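PDB 2W5V: alkaline phosphatase from Antarctic bacterium, which probably hydrolyses phosphate monoesters as an alkaline phosphatase, with two zinc ions and one magnesium ion as cofactors. Local coordinates for residues A100-A105 against P138-A143; S131-A136 against N172-R177. The protein carries 1 engineered substitution. All coordinates share one frame; numbering follows the deposited sequence.

Contact 1 of 2, residues A100-A105 against P138-A143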
loop_
_atom_site.group_PDB
_atom_site.type_symbol
_atom_site.label_atom_id
_atom_site.label_comp_id
_atom_site.label_asym_id
_atom_site.label_seq_id
_atom_site.Cartn_x
_atom_site.Cartn_y
_atom_site.Cartn_z
ATOM N N ALA B 100 3.552 -20.758 12.634
ATOM C CA ALA B 100 2.993 -21.458 13.793
ATOM C C ALA B 100 3.729 -21.160 15.103
ATOM O O ALA B 100 3.225 -21.461 16.181
ATOM C CB ALA B 100 2.893 -22.973 13.555
ATOM N N ALA B 101 4.915 -20.566 15.022
ATOM C CA ALA B 101 5.661 -20.238 16.240
ATOM C C ALA B 101 4.954 -19.156 17.049
ATOM O O ALA B 101 4.427 -18.203 16.480
ATOM C CB ALA B 101 7.084 -19.792 15.897
ATOM N N ILE B 102 4.961 -19.293 18.373
ATOM C CA ILE B 102 4.401 -18.268 19.248
ATOM C C ILE B 102 5.469 -17.785 20.217
ATOM O O ILE B 102 5.778 -18.474 21.197
ATOM C CB ILE B 102 3.197 -18.800 20.058
ATOM C CG1 ILE B 102 2.085 -19.268 19.118
ATOM C CG2 ILE B 102 2.670 -17.724 21.019
ATOM C CD1 ILE B 102 1.364 -18.135 18.389
ATOM N N GLY B 103 6.036 -16.614 19.936
ATOM C CA GLY B 103 7.049 -16.028 20.799
ATOM C C GLY B 103 8.270 -16.919 20.987
ATOM O O GLY B 103 8.929 -16.871 22.032
ATOM N N VAL B 104 8.566 -17.746 19.986
ATOM C CA VAL B 104 9.803 -18.529 19.984
ATOM C C VAL B 104 10.556 -18.319 18.664
ATOM O O VAL B 104 9.957 -18.002 17.626
ATOM C CB VAL B 104 9.565 -20.044 20.216
ATOM C CG1 VAL B 104 8.928 -20.277 21.570
ATOM C CG2 VAL B 104 8.707 -20.636 19.097
ATOM N N ALA B 105 11.872 -18.480 18.728
ATOM C CA ALA B 105 12.741 -18.308 17.573
ATOM C C ALA B 105 12.697 -19.519 16.653
ATOM O O ALA B 105 12.037 -20.516 16.948
ATOM C CB ALA B 105 14.179 -18.034 18.027
ATOM N N PRO B 138 -2.886 -12.314 19.719
ATOM C CA PRO B 138 -2.727 -11.917 21.126
ATOM C C PRO B 138 -1.684 -12.796 21.800
ATOM O O PRO B 138 -0.877 -12.300 22.575
ATOM C CB PRO B 138 -4.098 -12.221 21.763
ATOM C CG PRO B 138 -5.003 -12.586 20.690
ATOM C CD PRO B 138 -4.233 -12.824 19.420
ATOM N N ALA B 139 -1.700 -14.091 21.505
ATOM C CA ALA B 139 -0.837 -15.040 22.212
ATOM C C ALA B 139 0.633 -14.668 22.063
ATOM O O ALA B 139 1.416 -14.783 23.009
ATOM C CB ALA B 139 -1.067 -16.449 21.703
ATOM N N SER B 140 1.004 -14.234 20.866
ATOM C CA SER B 140 2.392 -13.894 20.595
ATOM C C SER B 140 2.899 -12.768 21.490
ATOM O O SER B 140 4.105 -12.584 21.626
ATOM C CB SER B 140 2.585 -13.512 19.122
ATOM O OG SER B 140 2.321 -14.617 18.277
ATOM N N PHE B 141 1.988 -12.021 22.105
ATOM C CA PHE B 141 2.399 -10.918 22.969
ATOM C C PHE B 141 2.535 -11.286 24.460
ATOM O O PHE B 141 3.028 -10.486 25.248
ATOM C CB PHE B 141 1.484 -9.704 22.771
ATOM C CG PHE B 141 1.729 -8.985 21.469
ATOM C CD1 PHE B 141 1.210 -9.483 20.283
ATOM C CD2 PHE B 141 2.521 -7.847 21.424
ATOM C CE1 PHE B 141 1.455 -8.850 19.074
ATOM C CE2 PHE B 141 2.766 -7.202 20.208
ATOM C CZ PHE B 141 2.234 -7.707 19.037
ATOM N N TYR B 142 2.120 -12.487 24.850
ATOM C CA TYR B 142 2.256 -12.870 26.261
ATOM C C TYR B 142 2.702 -14.309 26.516
ATOM O O TYR B 142 3.031 -14.650 27.648
ATOM C CB TYR B 142 0.966 -12.590 27.039
ATOM C CG TYR B 142 -0.207 -13.465 26.638
ATOM C CD1 TYR B 142 -0.378 -14.745 27.182
ATOM C CD2 TYR B 142 -1.142 -13.012 25.726
ATOM C CE1 TYR B 142 -1.463 -15.545 26.813
ATOM C CE2 TYR B 142 -2.218 -13.792 25.356
ATOM C CZ TYR B 142 -2.380 -15.053 25.899
ATOM O OH TYR B 142 -3.464 -15.805 25.502
ATOM N N ALA B 143 2.709 -15.146 25.483
ATOM C CA ALA B 143 3.055 -16.555 25.652
ATOM C C ALA B 143 4.270 -16.976 24.837
ATOM O O ALA B 143 4.709 -16.266 23.938
ATOM C CB ALA B 143 1.867 -17.442 25.307
#
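I102 and S140 bring the two backbones closest, with their CA atoms 5.0 Å apart. Segment 100-105 has no regular structure. Segment 138-143 begins in the short helix 136-139 and continues as loop and turn. This is packing between two neighbouring parts of the alkaline phosphatase fold. It joins the loop after helix 86-93 to the chain around A139 to A143. The meeting is buried and rests on van der Waals contact. I102 O comes 3.7 Å from A143 O. G103 has a positive phi (59°), which favours glycine. G103 CA lies 3.9 Å from A143 O, and a CB on G103 would run into that oxygen.

I102 is the main side chain, and its two branches divide the work. I102 CG2 is anti to the backbone N and lies by A139. There it meets the methyl of that residue, I102 CG2 to A139 CB 4.0 Å. It also touches the peptide, where I102 CG2 is 3.8 Å from A139 O. That oxygen already accepts from Y142 N and A143 N, so A139 O holds the turn through A143 with two bonds. The CB of A143 adds a looser apolar contact to I102 CG2.

Polar links outside the segments frame the packing. G103 N bonds to T89 OG1, and G103 O to H144 ND1. H144 has been seen to bind magnesium in a structure of this protein, but carries none here. S140 OG bonds to A136 O and to T89 OG1. The second branch of I102 lies against that hydroxyl, with the terminal methyl I102 CD1 3.6 Å from S140 OG.

Contact 2 of 2, residues S131-A136 against N172-R177. Engineered in segment 131-136: D135 (natural residue His).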
loop_
_atom_site.group_PDB
_atom_site.type_symbol
_atom_site.label_atom_id
_atom_site.label_comp_id
_atom_site.label_asym_id
_atom_site.label_seq_id
_atom_site.Cartn_x
_atom_site.Cartn_y
_atom_site.Cartn_z
ATOM N N SER B 131 -10.871 -12.228 18.574
ATOM C CA SER B 131 -10.791 -13.682 18.573
ATOM C C SER B 131 -10.722 -14.160 20.019
ATOM O O SER B 131 -10.890 -13.378 20.956
ATOM C CB SER B 131 -9.524 -14.142 17.842
ATOM O OG SER B 131 -8.365 -13.562 18.433
ATOM N N SER B 132 -10.468 -15.447 20.203
ATOM C CA SER B 132 -10.094 -15.927 21.523
ATOM C C SER B 132 -8.828 -15.192 21.945
ATOM O O SER B 132 -7.987 -14.843 21.108
ATOM C CB SER B 132 -9.844 -17.435 21.492
ATOM O OG SER B 132 -9.146 -17.859 22.651
ATOM N N ILE B 133 -8.662 -14.970 23.242
ATOM C CA ILE B 133 -7.439 -14.328 23.706
ATOM C C ILE B 133 -6.226 -15.248 23.512
ATOM O O ILE B 133 -5.075 -14.817 23.639
ATOM C CB ILE B 133 -7.555 -13.860 25.173
ATOM C CG1 ILE B 133 -6.532 -12.755 25.457
ATOM C CG2 ILE B 133 -7.419 -15.027 26.137
ATOM C CD1 ILE B 133 -6.880 -11.419 24.783
ATOM N N THR B 134 -6.490 -16.510 23.187
ATOM C CA THR B 134 -5.422 -17.500 23.044
ATOM C C THR B 134 -5.053 -17.683 21.580
ATOM O O THR B 134 -4.188 -18.506 21.251
ATOM C CB THR B 134 -5.839 -18.875 23.587
ATOM O OG1 THR B 134 -6.967 -19.359 22.844
ATOM C CG2 THR B 134 -6.199 -18.786 25.069
ATOM N N ASP B 135 -5.723 -16.938 20.701
ATOM C CA ASP B 135 -5.431 -17.007 19.267
ATOM C C ASP B 135 -4.036 -16.468 18.972
ATOM O O ASP B 135 -3.438 -15.778 19.798
ATOM C CB ASP B 135 -6.487 -16.260 18.440
ATOM C CG ASP B 135 -6.484 -16.681 16.976
ATOM O OD1 ASP B 135 -6.259 -17.881 16.706
ATOM O OD2 ASP B 135 -6.698 -15.814 16.094
ATOM N N ALA B 136 -3.518 -16.783 17.788
ATOM C CA ALA B 136 -2.110 -16.550 17.483
ATOM C C ALA B 136 -1.638 -15.114 17.738
ATOM O O ALA B 136 -0.556 -14.904 18.288
ATOM C CB ALA B 136 -1.798 -16.969 16.036
ATOM N N ASN B 172 -13.421 -20.938 26.985
ATOM C CA ASN B 172 -13.256 -22.381 26.886
ATOM C C ASN B 172 -11.852 -22.857 27.260
ATOM O O ASN B 172 -11.691 -23.896 27.901
ATOM C CB ASN B 172 -13.601 -22.873 25.475
ATOM C CG ASN B 172 -15.096 -23.054 25.264
ATOM O OD1 ASN B 172 -15.883 -22.984 26.209
ATOM N ND2 ASN B 172 -15.492 -23.295 24.015
ATOM N N TYR B 173 -10.835 -22.105 26.851
ATOM C CA TYR B 173 -9.445 -22.524 27.071
ATOM C C TYR B 173 -8.999 -22.375 28.527
ATOM O O TYR B 173 -7.938 -22.871 28.923
ATOM C CB TYR B 173 -8.519 -21.787 26.097
ATOM C CG TYR B 173 -8.958 -22.029 24.673
ATOM C CD1 TYR B 173 -9.770 -21.117 24.007
ATOM C CD2 TYR B 173 -8.613 -23.204 24.014
ATOM C CE1 TYR B 173 -10.202 -21.358 22.712
ATOM C CE2 TYR B 173 -9.036 -23.450 22.720
ATOM C CZ TYR B 173 -9.830 -22.527 22.076
ATOM O OH TYR B 173 -10.253 -22.776 20.793
ATOM N N PHE B 174 -9.833 -21.719 29.323
ATOM C CA PHE B 174 -9.569 -21.541 30.747
ATOM C C PHE B 174 -10.449 -22.413 31.658
ATOM O O PHE B 174 -10.031 -22.791 32.755
ATOM C CB PHE B 174 -9.741 -20.068 31.130
ATOM C CG PHE B 174 -8.719 -19.160 30.514
ATOM C CD1 PHE B 174 -7.580 -18.799 31.214
ATOM C CD2 PHE B 174 -8.892 -18.672 29.230
ATOM C CE1 PHE B 174 -6.633 -17.962 30.646
ATOM C CE2 PHE B 174 -7.947 -17.835 28.654
ATOM C CZ PHE B 174 -6.819 -17.478 29.365
ATOM N N THR B 175 -11.662 -22.728 31.216
ATOM C CA THR B 175 -12.626 -23.382 32.097
ATOM C C THR B 175 -13.240 -24.670 31.555
ATOM O O THR B 175 -13.997 -25.337 32.260
ATOM C CB THR B 175 -13.784 -22.440 32.451
ATOM O OG1 THR B 175 -14.607 -22.250 31.295
ATOM C CG2 THR B 175 -13.258 -21.103 32.936
ATOM N N LYS B 176 -12.945 -25.007 30.307
ATOM C CA LYS B 176 -13.463 -26.237 29.719
ATOM C C LYS B 176 -12.377 -26.898 28.890
ATOM O O LYS B 176 -12.496 -27.028 27.669
ATOM C CB LYS B 176 -14.714 -25.953 28.882
ATOM C CG LYS B 176 -15.850 -25.341 29.695
ATOM C CD LYS B 176 -17.077 -25.046 28.850
ATOM C CE LYS B 176 -18.125 -24.300 29.666
ATOM N NZ LYS B 176 -19.366 -24.034 28.884
ATOM N N ARG B 177 -11.315 -27.307 29.578
ATOM C CA ARG B 177 -10.103 -27.806 28.940
ATOM C C ARG B 177 -10.095 -29.329 28.893
ATOM O O ARG B 177 -10.768 -29.989 29.686
ATOM C CB ARG B 177 -8.875 -27.315 29.707
ATOM C CG ARG B 177 -8.787 -25.797 29.861
ATOM C CD ARG B 177 -7.919 -25.395 31.053
ATOM N NE ARG B 177 -6.608 -26.038 31.028
ATOM C CZ ARG B 177 -5.529 -25.536 30.430
ATOM N NH1 ARG B 177 -5.590 -24.370 29.790
ATOM N NH2 ARG B 177 -4.386 -26.204 30.468
#
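A type I beta turn from S132 to D135 presents S132, I133 and T134 to the two aromatic rings of helix 172-175, Y173 and F174. D135 N bonds to S132 O and closes the turn. S131 OG reaches the same oxygen from the opposite face of its carbonyl plane. D135 is an engineered residue, histidine in the natural protein. It holds the N-cap position of helix 136-139 but makes no capping bond with its side chain.

T134 carries the largest share on its own segment. Its OG1 sits between the backbone N and the carbonyl carbon (chi1 61°), the crowded position. From there T134 OG1 lies over one face of the Y173 ring, off-centre toward the rim, 3.5 Å from Y173 CD1. S132 OG donates to T134 OG1 at 2.7 Å and comes within 3.6 Å of the same Y173 CD1. T134 OG1 also bonds to E151 OE1. The methyl T134 CG2 packs on Y173 CB at 3.9 Å and also meets F174 CE2.

The two segments follow strands 124-129 and 165-169, parallel neighbours in the central sheet of this alpha/beta fold. S131 and I133 make backbone hydrogen bonds with G169, at the end of strand 165-169. An alanine at T134 would probably leave E151 OE1 and the S132 hydroxyl without this partner, and open a gap beside Y173 CB.

I133 meets F174 at the ring edge, near its plane, with I133 CG2 3.8 Å from F174 CE2. F174 also packs on V183 and L187 of helix 183-188. Y173 OH bonds to E218. R177 NH1 donates to Y173 O at 2.9 Å, nearly along the C=O axis.

In the fold
Contacts 1 and 2 adjoin, with centres 14 Å apart, and their segments alternate along the chain. Residue T137, a magnesium ligand here, lies between segments 131-136 and 138-143, so helix 136-139 belongs to both neighbourhoods. The two contacts touch directly. Y142 OH of contact 1 lies 2.7 Å from I133 O of contact 2, probably as a hydrogen bond, and I102 CD1 packs 3.8 Å from A136 O. Both lie near the metal site without reaching it: the side chain of S140 is about 9 Å from a bound magnesium ion, and that of S132 about 10 Å. Helix 151-158 borders both, through A139 and Y142 in contact 1 and F174 in contact 2.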